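Local coordinates for cellulose binding protein (Clavibacter michiganensis, PDB 4JJO) that forms the two-domain expansin part of a larger, probably cellulose-degrading enzyme, probably binds polysaccharide and is linked to loosening of the plant cell wall, at residues M33-Y42 with V63-V74; F51-R62 with I95-A106. All coordinates share one frame; numbering follows the deposited sequence.

Contact 1: M33-Y42 with V63-V74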
loop_
_atom_site.group_PDB
_atom_site.type_symbol
_atom_site.label_atom_id
_atom_site.label_comp_id
_atom_site.label_asym_id
_atom_site.label_seq_id
_atom_site.Cartn_x
_atom_site.Cartn_y
_atom_site.Cartn_z
ATOM N N MET A 33 -7.731 -1.546 10.898
ATOM C CA MET A 33 -7.363 -2.901 10.509
ATOM C C MET A 33 -6.156 -2.851 9.584
ATOM O O MET A 33 -6.286 -2.643 8.377
ATOM C CB MET A 33 -8.534 -3.598 9.822
ATOM C CG MET A 33 -9.761 -3.763 10.709
ATOM S SD MET A 33 -9.448 -4.792 12.158
ATOM C CE MET A 33 -11.000 -4.633 13.034
ATOM N N TYR A 34 -4.979 -3.030 10.169
ATOM C CA TYR A 34 -3.735 -2.974 9.416
ATOM C C TYR A 34 -2.728 -3.944 10.007
ATOM O O TYR A 34 -2.983 -4.556 11.043
ATOM C CB TYR A 34 -3.168 -1.554 9.416
ATOM C CG TYR A 34 -2.932 -0.972 10.793
ATOM C CD1 TYR A 34 -1.719 -1.142 11.440
ATOM C CD2 TYR A 34 -3.920 -0.238 11.435
ATOM C CE1 TYR A 34 -1.499 -0.607 12.695
ATOM C CE2 TYR A 34 -3.709 0.303 12.685
ATOM C CZ TYR A 34 -2.497 0.117 13.309
ATOM O OH TYR A 34 -2.287 0.654 14.559
ATOM N N VAL A 35 -1.582 -4.079 9.350
ATOM C CA VAL A 35 -0.603 -5.081 9.746
ATOM C C VAL A 35 0.796 -4.705 9.282
ATOM O O VAL A 35 0.967 -4.054 8.250
ATOM C CB VAL A 35 -0.969 -6.458 9.154
ATOM C CG1 VAL A 35 -0.942 -6.404 7.633
ATOM C CG2 VAL A 35 -0.038 -7.539 9.676
ATOM N N ALA A 36 1.791 -5.108 10.068
ATOM C CA ALA A 36 3.184 -5.009 9.671
ATOM C C ALA A 36 3.670 -6.406 9.317
ATOM O O ALA A 36 3.440 -7.359 10.062
ATOM C CB ALA A 36 4.016 -4.430 10.791
ATOM N N VAL A 37 4.339 -6.528 8.177
ATOM C CA VAL A 37 4.763 -7.834 7.687
ATOM C C VAL A 37 6.280 -7.962 7.680
ATOM O O VAL A 37 6.999 -6.964 7.677
ATOM C CB VAL A 37 4.227 -8.103 6.267
ATOM C CG1 VAL A 37 2.705 -8.173 6.279
ATOM C CG2 VAL A 37 4.711 -7.036 5.292
ATOM N N SER A 38 6.761 -9.200 7.670
ATOM C CA SER A 38 8.193 -9.463 7.698
ATOM C C SER A 38 8.870 -8.835 6.484
ATOM O O SER A 38 8.223 -8.555 5.473
ATOM C CB SER A 38 8.465 -10.968 7.739
ATOM O OG SER A 38 7.974 -11.606 6.576
ATOM N N SER A 39 10.176 -8.618 6.589
ATOM C CA SER A 39 10.916 -7.931 5.541
ATOM C C SER A 39 10.799 -8.630 4.189
ATOM O O SER A 39 10.631 -7.963 3.173
ATOM C CB SER A 39 12.382 -7.767 5.941
ATOM O OG SER A 39 12.506 -6.862 7.026
ATOM N N PRO A 40 10.886 -9.972 4.167
ATOM C CA PRO A 40 10.710 -10.679 2.892
ATOM C C PRO A 40 9.313 -10.504 2.294
ATOM O O PRO A 40 9.167 -10.405 1.078
ATOM C CB PRO A 40 10.952 -12.147 3.266
ATOM C CG PRO A 40 11.781 -12.095 4.496
ATOM C CD PRO A 40 11.306 -10.885 5.244
ATOM N N GLU A 41 8.297 -10.472 3.148
ATOM C CA GLU A 41 6.924 -10.301 2.688
ATOM C C GLU A 41 6.633 -8.842 2.345
ATOM O O GLU A 41 5.782 -8.557 1.502
ATOM C CB GLU A 41 5.942 -10.816 3.744
ATOM C CG GLU A 41 6.022 -12.324 3.962
ATOM C CD GLU A 41 5.118 -12.813 5.073
ATOM O OE1 GLU A 41 3.956 -13.164 4.781
ATOM O OE2 GLU A 41 5.572 -12.863 6.235
ATOM N N TYR A 42 7.341 -7.926 3.001
ATOM C CA TYR A 42 7.249 -6.502 2.702
ATOM C C TYR A 42 7.763 -6.249 1.290
ATOM O O TYR A 42 7.237 -5.405 0.562
ATOM C CB TYR A 42 8.070 -5.708 3.721
ATOM C CG TYR A 42 7.929 -4.204 3.619
ATOM C CD1 TYR A 42 6.731 -3.579 3.914
ATOM C CD2 TYR A 42 9.006 -3.410 3.248
ATOM C CE1 TYR A 42 6.604 -2.206 3.836
ATOM C CE2 TYR A 42 8.886 -2.041 3.168
ATOM C CZ TYR A 42 7.682 -1.443 3.457
ATOM O OH TYR A 42 7.555 -0.075 3.382
ATOM N N VAL A 63 -6.988 -7.137 6.740
ATOM C CA VAL A 63 -6.092 -6.064 7.153
ATOM C C VAL A 63 -5.293 -5.508 5.977
ATOM O O VAL A 63 -4.921 -6.239 5.058
ATOM C CB VAL A 63 -5.109 -6.537 8.250
ATOM C CG1 VAL A 63 -5.848 -6.817 9.548
ATOM C CG2 VAL A 63 -4.335 -7.765 7.790
ATOM N N GLN A 64 -5.043 -4.203 6.013
ATOM C CA GLN A 64 -4.225 -3.547 5.004
ATOM C C GLN A 64 -2.755 -3.631 5.401
ATOM O O GLN A 64 -2.389 -3.310 6.532
ATOM C CB GLN A 64 -4.632 -2.078 4.855
ATOM C CG GLN A 64 -3.760 -1.290 3.884
ATOM C CD GLN A 64 -4.201 0.159 3.700
ATOM O OE1 GLN A 64 -3.704 0.854 2.813
ATOM N NE2 GLN A 64 -5.127 0.622 4.533
ATOM N N VAL A 65 -1.914 -4.073 4.475
ATOM C CA VAL A 65 -0.479 -4.094 4.719
ATOM C C VAL A 65 0.023 -2.656 4.713
ATOM O O VAL A 65 -0.063 -1.963 3.701
ATOM C CB VAL A 65 0.274 -4.916 3.662
ATOM C CG1 VAL A 65 1.773 -4.731 3.826
ATOM C CG2 VAL A 65 -0.097 -6.388 3.765
ATOM N N ALA A 66 0.546 -2.213 5.851
ATOM C CA ALA A 66 0.853 -0.805 6.048
ATOM C C ALA A 66 2.264 -0.561 6.562
ATOM O O ALA A 66 2.702 0.586 6.641
ATOM C CB ALA A 66 -0.140 -0.210 7.022
ATOM N N ASP A 67 2.978 -1.625 6.914
ATOM C CA ASP A 67 4.210 -1.466 7.676
ATOM C C ASP A 67 5.135 -2.668 7.523
ATOM O O ASP A 67 4.727 -3.721 7.030
ATOM C CB ASP A 67 3.859 -1.284 9.155
ATOM C CG ASP A 67 4.876 -0.444 9.907
ATOM O OD1 ASP A 67 5.952 -0.144 9.347
ATOM O OD2 ASP A 67 4.590 -0.077 11.068
ATOM N N GLN A 68 6.381 -2.502 7.958
ATOM C CA GLN A 68 7.353 -3.588 7.964
ATOM C C GLN A 68 7.721 -3.984 9.389
ATOM O O GLN A 68 8.063 -3.136 10.213
ATOM C CB GLN A 68 8.621 -3.178 7.207
ATOM C CG GLN A 68 9.772 -4.174 7.344
ATOM C CD GLN A 68 10.928 -3.903 6.390
ATOM O OE1 GLN A 68 11.785 -4.762 6.192
ATOM N NE2 GLN A 68 10.961 -2.711 5.804
ATOM N N CYS A 69 7.650 -5.281 9.669
ATOM C CA CYS A 69 8.091 -5.824 10.947
ATOM C C CYS A 69 9.464 -6.454 10.769
ATOM O O CYS A 69 9.575 -7.606 10.354
ATOM C CB CYS A 69 7.103 -6.874 11.456
ATOM S SG CYS A 69 7.566 -7.627 13.041
ATOM N N HIS A 70 10.506 -5.692 11.086
ATOM C CA HIS A 70 11.876 -6.135 10.854
ATOM C C HIS A 70 12.230 -7.396 11.639
ATOM O O HIS A 70 13.027 -8.212 11.177
ATOM C CB HIS A 70 12.861 -5.016 11.205
ATOM C CG HIS A 70 12.742 -3.807 10.331
ATOM N ND1 HIS A 70 11.945 -2.728 10.652
ATOM C CD2 HIS A 70 13.323 -3.504 9.145
ATOM C CE1 HIS A 70 12.039 -1.815 9.702
ATOM N NE2 HIS A 70 12.870 -2.263 8.776
ATOM N N GLY A 71 11.639 -7.556 12.820
ATOM C CA GLY A 71 11.976 -8.669 13.689
ATOM C C GLY A 71 11.138 -9.908 13.456
ATOM O O GLY A 71 11.386 -10.942 14.076
ATOM N N CYS A 72 10.159 -9.813 12.561
ATOM C CA CYS A 72 9.246 -10.920 12.299
ATOM C C CYS A 72 9.808 -11.921 11.294
ATOM O O CYS A 72 10.349 -11.541 10.252
ATOM C CB CYS A 72 7.909 -10.390 11.769
ATOM S SG CYS A 72 6.855 -9.536 12.974
ATOM N N GLU A 73 9.682 -13.205 11.614
ATOM C CA GLU A 73 9.949 -14.253 10.644
ATOM C C GLU A 73 8.807 -14.262 9.640
ATOM O O GLU A 73 7.745 -13.693 9.888
ATOM C CB GLU A 73 10.034 -15.623 11.323
ATOM C CG GLU A 73 11.127 -15.758 12.370
ATOM C CD GLU A 73 12.522 -15.672 11.780
ATOM O OE1 GLU A 73 12.646 -15.670 10.539
ATOM O OE2 GLU A 73 13.496 -15.610 12.560
ATOM N N VAL A 74 9.025 -14.907 8.504
ATOM C CA VAL A 74 7.952 -15.102 7.544
ATOM C C VAL A 74 6.869 -15.927 8.227
ATOM O O VAL A 74 7.167 -16.923 8.884
ATOM C CB VAL A 74 8.447 -15.837 6.285
ATOM C CG1 VAL A 74 7.306 -16.039 5.303
ATOM C CG2 VAL A 74 9.587 -15.072 5.627
HETATM O O HOH W 1 11.506 -9.433 9.008
#
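Val35 and Val63 meet at about a right angle, and with Val65 and Val37 they form an interlocking row between two parallel strands, 34-38 and 63-69. The Val35 methyl CG1 is the bump: it reaches Val63 CG2 at 3.7 Å and Val65 CG2 at 4.0 Å, entering the notch between these two valines. It can do so because chi1 of 63° holds CG1 between the backbone N and the carbonyl carbon. Val65 in turn lies between Val35 and Val37, with its CG1 at 4.0 Å from Val37 CG2; Leu77 of strand 76-80 packs against both Val35 and Val37.

Ala36 faces the other way. Its single methyl is small enough to nestle against Asp67, CB to CB 3.5 Å, and against CB of Cys69, whose sulfur closes the turn in a disulfide with Cys72. The register slips here, as Val35 O accepts from Ala66 N and, weakly, from Asp67 N, which makes a beta bulge.

Beyond the strands, the short helix 39-42 packs against the second segment. Gln68 CB lies over one face of the Tyr42 ring, a CH-pi contact with CB 3.8 Å from the ring centroid and only 11° off the normal; the extended chain then carries NE2 past the CD2 side, with the amide tilted 25° from the ring. The Tyr42 hydroxyl bonds to Asp152 O. At the outer end Val74 straddles the helix start, CG2 against Pro40 CG and CG1 against the Glu41 carboxylate. Ser38, at the N-cap position, donates OG to the anti lone pair of Glu41 OE2 at 2.7 Å, and Gly75 N shares that oxygen. Such parallel pairing within a mixed six-stranded sheet belongs to the double-psi beta-barrel of the N-terminal expansin domain.

Contact 2: F51-R62 with I95-A106; sequences FLDVTGPKGTVR and IPISYVTVRDPA
An antiparallel strand pairing in the double-psi beta-barrel of the expansin N-terminal domain, this contact sets 51-56 beside 95-101 and runs on into the chain that leads to the second domain, where Asp104 is salt-bridged to Arg177. Thr55 and Ser98 form a hydrogen-bonded pair, with Thr55 N to Ser98 O at 2.7 Å and Ser98 N to Thr55 O at 2.9 Å. Asp53 and Val100 form the next such pair, and Val102 N gives an almost straight bond to Phe51 O. Leu52, Val54 and Tyr99 turn to one face, over Leu77. There Leu52 and Val54 run alongside Tyr99, pointing the same way, while Val54 CG1 also packs on Ile97 CD1 at 3.9 Å.

Past the end of the pairing, Val102 turns its two methyls toward a side-on, two-nitrogen salt bridge. Arg62 grips Asp53, NE to OD1 and NH2 to OD2, both 2.9 Å; the bend at chi3 (-65°) brings the guanidinium over. Val102 CG2 touches Asp53 CG at 3.6 Å, and CG1 lies over one guanidinium face. At the edge of that group, Arg62 NH1 donates to two waters, one bonded to Ala106 N and the other to Ala106 O.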
loop_
_atom_site.group_PDB
_atom_site.type_symbol
_atom_site.label_atom_id
_atom_site.label_comp_id
_atom_site.label_asym_id
_atom_site.label_seq_id
_atom_site.Cartn_x
_atom_site.Cartn_y
_atom_site.Cartn_z
ATOM N N PHE A 51 -3.895 -6.391 0.751
ATOM C CA PHE A 51 -4.700 -6.802 1.889
ATOM C C PHE A 51 -4.514 -8.280 2.186
ATOM O O PHE A 51 -4.373 -9.096 1.275
ATOM C CB PHE A 51 -6.176 -6.508 1.618
ATOM C CG PHE A 51 -6.513 -5.043 1.632
ATOM C CD1 PHE A 51 -7.128 -4.470 2.731
ATOM C CD2 PHE A 51 -6.205 -4.238 0.552
ATOM C CE1 PHE A 51 -7.435 -3.123 2.749
ATOM C CE2 PHE A 51 -6.509 -2.889 0.563
ATOM C CZ PHE A 51 -7.126 -2.331 1.665
ATOM N N LEU A 52 -4.502 -8.611 3.473
ATOM C CA LEU A 52 -4.452 -9.994 3.919
ATOM C C LEU A 52 -5.769 -10.357 4.583
ATOM O O LEU A 52 -6.305 -9.572 5.365
ATOM C CB LEU A 52 -3.332 -10.195 4.944
ATOM C CG LEU A 52 -1.928 -9.708 4.590
ATOM C CD1 LEU A 52 -0.985 -9.955 5.764
ATOM C CD2 LEU A 52 -1.421 -10.390 3.340
ATOM N N ASP A 53 -6.295 -11.536 4.269
ATOM C CA ASP A 53 -7.372 -12.110 5.065
ATOM C C ASP A 53 -6.752 -13.061 6.073
ATOM O O ASP A 53 -6.226 -14.112 5.707
ATOM C CB ASP A 53 -8.398 -12.838 4.194
ATOM C CG ASP A 53 -9.464 -11.909 3.660
ATOM O OD1 ASP A 53 -9.592 -10.790 4.199
ATOM O OD2 ASP A 53 -10.179 -12.294 2.711
ATOM N N VAL A 54 -6.812 -12.674 7.343
ATOM C CA VAL A 54 -6.153 -13.410 8.413
ATOM C C VAL A 54 -7.171 -14.201 9.219
ATOM O O VAL A 54 -8.127 -13.635 9.747
ATOM C CB VAL A 54 -5.417 -12.450 9.364
ATOM C CG1 VAL A 54 -4.656 -13.227 10.419
ATOM C CG2 VAL A 54 -4.474 -11.549 8.581
ATOM N N THR A 55 -6.957 -15.511 9.312
ATOM C CA THR A 55 -7.827 -16.375 10.095
ATOM C C THR A 55 -7.169 -16.721 11.424
ATOM O O THR A 55 -6.061 -17.256 11.466
ATOM C CB THR A 55 -8.156 -17.676 9.346
ATOM O OG1 THR A 55 -8.857 -17.368 8.135
ATOM C CG2 THR A 55 -9.019 -18.584 10.209
ATOM N N GLY A 56 -7.861 -16.404 12.510
ATOM C CA GLY A 56 -7.393 -16.738 13.839
ATOM C C GLY A 56 -8.470 -17.464 14.617
ATOM O O GLY A 56 -9.479 -17.879 14.048
ATOM N N PRO A 57 -8.268 -17.612 15.934
ATOM C CA PRO A 57 -9.168 -18.367 16.813
ATOM C C PRO A 57 -10.649 -18.005 16.654
ATOM O O PRO A 57 -11.490 -18.897 16.549
ATOM C CB PRO A 57 -8.682 -17.989 18.215
ATOM C CG PRO A 57 -7.264 -17.618 18.043
ATOM C CD PRO A 57 -7.133 -17.029 16.669
ATOM N N LYS A 58 -10.957 -16.712 16.631
ATOM C CA LYS A 58 -12.343 -16.252 16.692
ATOM C C LYS A 58 -13.000 -16.071 15.329
ATOM O O LYS A 58 -14.220 -15.958 15.239
ATOM C CB LYS A 58 -12.425 -14.949 17.486
ATOM C CG LYS A 58 -12.130 -15.150 18.957
ATOM C CD LYS A 58 -12.252 -13.875 19.766
ATOM C CE LYS A 58 -11.943 -14.155 21.227
ATOM N NZ LYS A 58 -12.129 -12.968 22.099
ATOM N N GLY A 59 -12.197 -16.043 14.273
ATOM C CA GLY A 59 -12.728 -15.871 12.934
ATOM C C GLY A 59 -11.705 -15.307 11.972
ATOM O O GLY A 59 -10.517 -15.604 12.065
ATOM N N THR A 60 -12.177 -14.482 11.044
ATOM C CA THR A 60 -11.321 -13.937 9.999
ATOM C C THR A 60 -11.515 -12.435 9.851
ATOM O O THR A 60 -12.643 -11.944 9.835
ATOM C CB THR A 60 -11.610 -14.605 8.645
ATOM O OG1 THR A 60 -11.393 -16.017 8.750
ATOM C CG2 THR A 60 -10.709 -14.035 7.560
ATOM N N VAL A 61 -10.405 -11.712 9.744
ATOM C CA VAL A 61 -10.442 -10.271 9.539
ATOM C C VAL A 61 -9.535 -9.883 8.377
ATOM O O VAL A 61 -8.529 -10.540 8.114
ATOM C CB VAL A 61 -10.000 -9.510 10.802
ATOM C CG1 VAL A 61 -8.520 -9.733 11.072
ATOM C CG2 VAL A 61 -10.303 -8.026 10.664
ATOM N N ARG A 62 -9.904 -8.813 7.682
ATOM C CA ARG A 62 -9.108 -8.305 6.575
ATOM C C ARG A 62 -8.283 -7.115 7.043
ATOM O O ARG A 62 -8.809 -6.201 7.677
ATOM C CB ARG A 62 -10.016 -7.897 5.419
ATOM C CG ARG A 62 -9.282 -7.323 4.218
ATOM C CD ARG A 62 -10.183 -7.289 2.991
ATOM N NE ARG A 62 -10.538 -8.635 2.555
ATOM C CZ ARG A 62 -11.214 -8.917 1.447
ATOM N NH1 ARG A 62 -11.620 -7.948 0.640
ATOM N NH2 ARG A 62 -11.484 -10.179 1.146
ATOM N N ILE A 95 -1.073 -15.368 19.060
ATOM C CA ILE A 95 -2.081 -16.319 18.602
ATOM C C ILE A 95 -1.648 -16.985 17.309
ATOM O O ILE A 95 -0.966 -16.375 16.489
ATOM C CB ILE A 95 -3.439 -15.634 18.355
ATOM C CG1 ILE A 95 -3.258 -14.416 17.446
ATOM C CG2 ILE A 95 -4.068 -15.236 19.674
ATOM C CD1 ILE A 95 -4.555 -13.805 16.967
ATOM N N PRO A 96 -2.049 -18.249 17.119
ATOM C CA PRO A 96 -1.785 -18.913 15.842
ATOM C C PRO A 96 -2.754 -18.416 14.782
ATOM O O PRO A 96 -3.929 -18.182 15.079
ATOM C CB PRO A 96 -2.030 -20.390 16.158
ATOM C CG PRO A 96 -2.995 -20.386 17.274
ATOM C CD PRO A 96 -2.789 -19.114 18.054
ATOM N N ILE A 97 -2.264 -18.251 13.561
ATOM C CA ILE A 97 -3.079 -17.737 12.473
ATOM C C ILE A 97 -2.739 -18.443 11.171
ATOM O O ILE A 97 -1.712 -19.118 11.061
ATOM C CB ILE A 97 -2.848 -16.226 12.256
ATOM C CG1 ILE A 97 -1.382 -15.963 11.910
ATOM C CG2 ILE A 97 -3.240 -15.433 13.493
ATOM C CD1 ILE A 97 -1.130 -14.610 11.297
ATOM N N SER A 98 -3.623 -18.297 10.191
ATOM C CA SER A 98 -3.304 -18.609 8.809
ATOM C C SER A 98 -3.750 -17.411 7.981
ATOM O O SER A 98 -4.698 -16.720 8.354
ATOM C CB SER A 98 -4.023 -19.877 8.351
ATOM O OG SER A 98 -5.404 -19.631 8.162
ATOM N N TYR A 99 -3.071 -17.138 6.875
ATOM C CA TYR A 99 -3.472 -16.001 6.054
ATOM C C TYR A 99 -3.158 -16.134 4.573
ATOM O O TYR A 99 -2.290 -16.902 4.159
ATOM C CB TYR A 99 -2.886 -14.688 6.594
ATOM C CG TYR A 99 -1.375 -14.621 6.655
ATOM C CD1 TYR A 99 -0.648 -14.037 5.629
ATOM C CD2 TYR A 99 -0.679 -15.117 7.751
ATOM C CE1 TYR A 99 0.730 -13.956 5.685
ATOM C CE2 TYR A 99 0.702 -15.041 7.816
ATOM C CZ TYR A 99 1.401 -14.457 6.779
ATOM O OH TYR A 99 2.774 -14.380 6.835
ATOM N N VAL A 100 -3.905 -15.368 3.789
ATOM C CA VAL A 100 -3.711 -15.281 2.351
ATOM C C VAL A 100 -3.715 -13.819 1.948
ATOM O O VAL A 100 -4.314 -12.983 2.624
ATOM C CB VAL A 100 -4.845 -15.982 1.577
ATOM C CG1 VAL A 100 -4.784 -17.484 1.772
ATOM C CG2 VAL A 100 -6.199 -15.430 2.005
ATOM N N THR A 101 -3.040 -13.513 0.848
ATOM C CA THR A 101 -3.163 -12.203 0.230
ATOM C C THR A 101 -4.430 -12.181 -0.611
ATOM O O THR A 101 -4.687 -13.098 -1.391
ATOM C CB THR A 101 -1.952 -11.876 -0.655
ATOM O OG1 THR A 101 -0.788 -11.714 0.163
ATOM C CG2 THR A 101 -2.191 -10.596 -1.438
ATOM N N VAL A 102 -5.224 -11.130 -0.442
ATOM C CA VAL A 102 -6.483 -11.000 -1.155
ATOM C C VAL A 102 -6.245 -10.557 -2.589
ATOM O O VAL A 102 -5.519 -9.595 -2.838
ATOM C CB VAL A 102 -7.403 -9.967 -0.477
ATOM C CG1 VAL A 102 -8.695 -9.810 -1.263
ATOM C CG2 VAL A 102 -7.689 -10.365 0.963
ATOM N N ARG A 103 -6.856 -11.263 -3.533
ATOM C CA ARG A 103 -6.809 -10.849 -4.929
ATOM C C ARG A 103 -7.976 -9.917 -5.229
ATOM O O ARG A 103 -9.115 -10.201 -4.854
ATOM C CB ARG A 103 -6.855 -12.059 -5.861
ATOM C CG ARG A 103 -6.532 -11.718 -7.306
ATOM C CD ARG A 103 -6.336 -12.959 -8.160
ATOM N NE ARG A 103 -6.089 -12.608 -9.556
ATOM C CZ ARG A 103 -5.576 -13.433 -10.464
ATOM N NH1 ARG A 103 -5.236 -14.672 -10.135
ATOM N NH2 ARG A 103 -5.396 -13.011 -11.707
ATOM N N ASP A 104 -7.676 -8.809 -5.900
ATOM C CA ASP A 104 -8.679 -7.819 -6.287
ATOM C C ASP A 104 -9.661 -7.511 -5.164
ATOM O O ASP A 104 -10.866 -7.712 -5.323
ATOM C CB ASP A 104 -9.448 -8.286 -7.526
ATOM C CG ASP A 104 -8.558 -8.437 -8.735
ATOM O OD1 ASP A 104 -7.367 -8.078 -8.632
ATOM O OD2 ASP A 104 -9.043 -8.900 -9.789
ATOM N N PRO A 105 -9.148 -7.022 -4.025
ATOM C CA PRO A 105 -9.991 -6.619 -2.895
ATOM C C PRO A 105 -10.885 -5.436 -3.242
ATOM O O PRO A 105 -10.454 -4.527 -3.957
ATOM C CB PRO A 105 -8.969 -6.195 -1.834
ATOM C CG PRO A 105 -7.770 -5.795 -2.611
ATOM C CD PRO A 105 -7.724 -6.759 -3.757
ATOM N N ALA A 106 -12.115 -5.450 -2.743
ATOM C CA ALA A 106 -13.004 -4.310 -2.891
ATOM C C ALA A 106 -12.359 -3.091 -2.248
ATOM O O ALA A 106 -11.698 -3.196 -1.213
ATOM C CB ALA A 106 -14.340 -4.596 -2.240
HETATM O O HOH W 2 -4.428 -7.413 -1.909
HETATM O O HOH W 3 -13.296 -7.825 -1.673
HETATM O O HOH W 4 -11.805 -4.922 0.889
#

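How the contacts relate
Contacts 1 and 2 lie in the same six-stranded sheet, their centres about 13 Å apart, and share strand 59-69: its first part pairs with 51-56 in a hairpin, its later part with 34-38. Along the chain the four segments alternate. The strands join directly where Val63 N meets Leu52 O at 2.9 Å, while Gln64 CB packs on Phe51 CE1 at 3.7 Å. A second bridge leaves the helix of contact 1, Glu41 OE1 probably being hydrogen-bonded to Tyr99 OH of contact 2 at 2.7 Å. Leu77 of strand 76-80 packs on the apolar side chains of both, giving them a common neighbour.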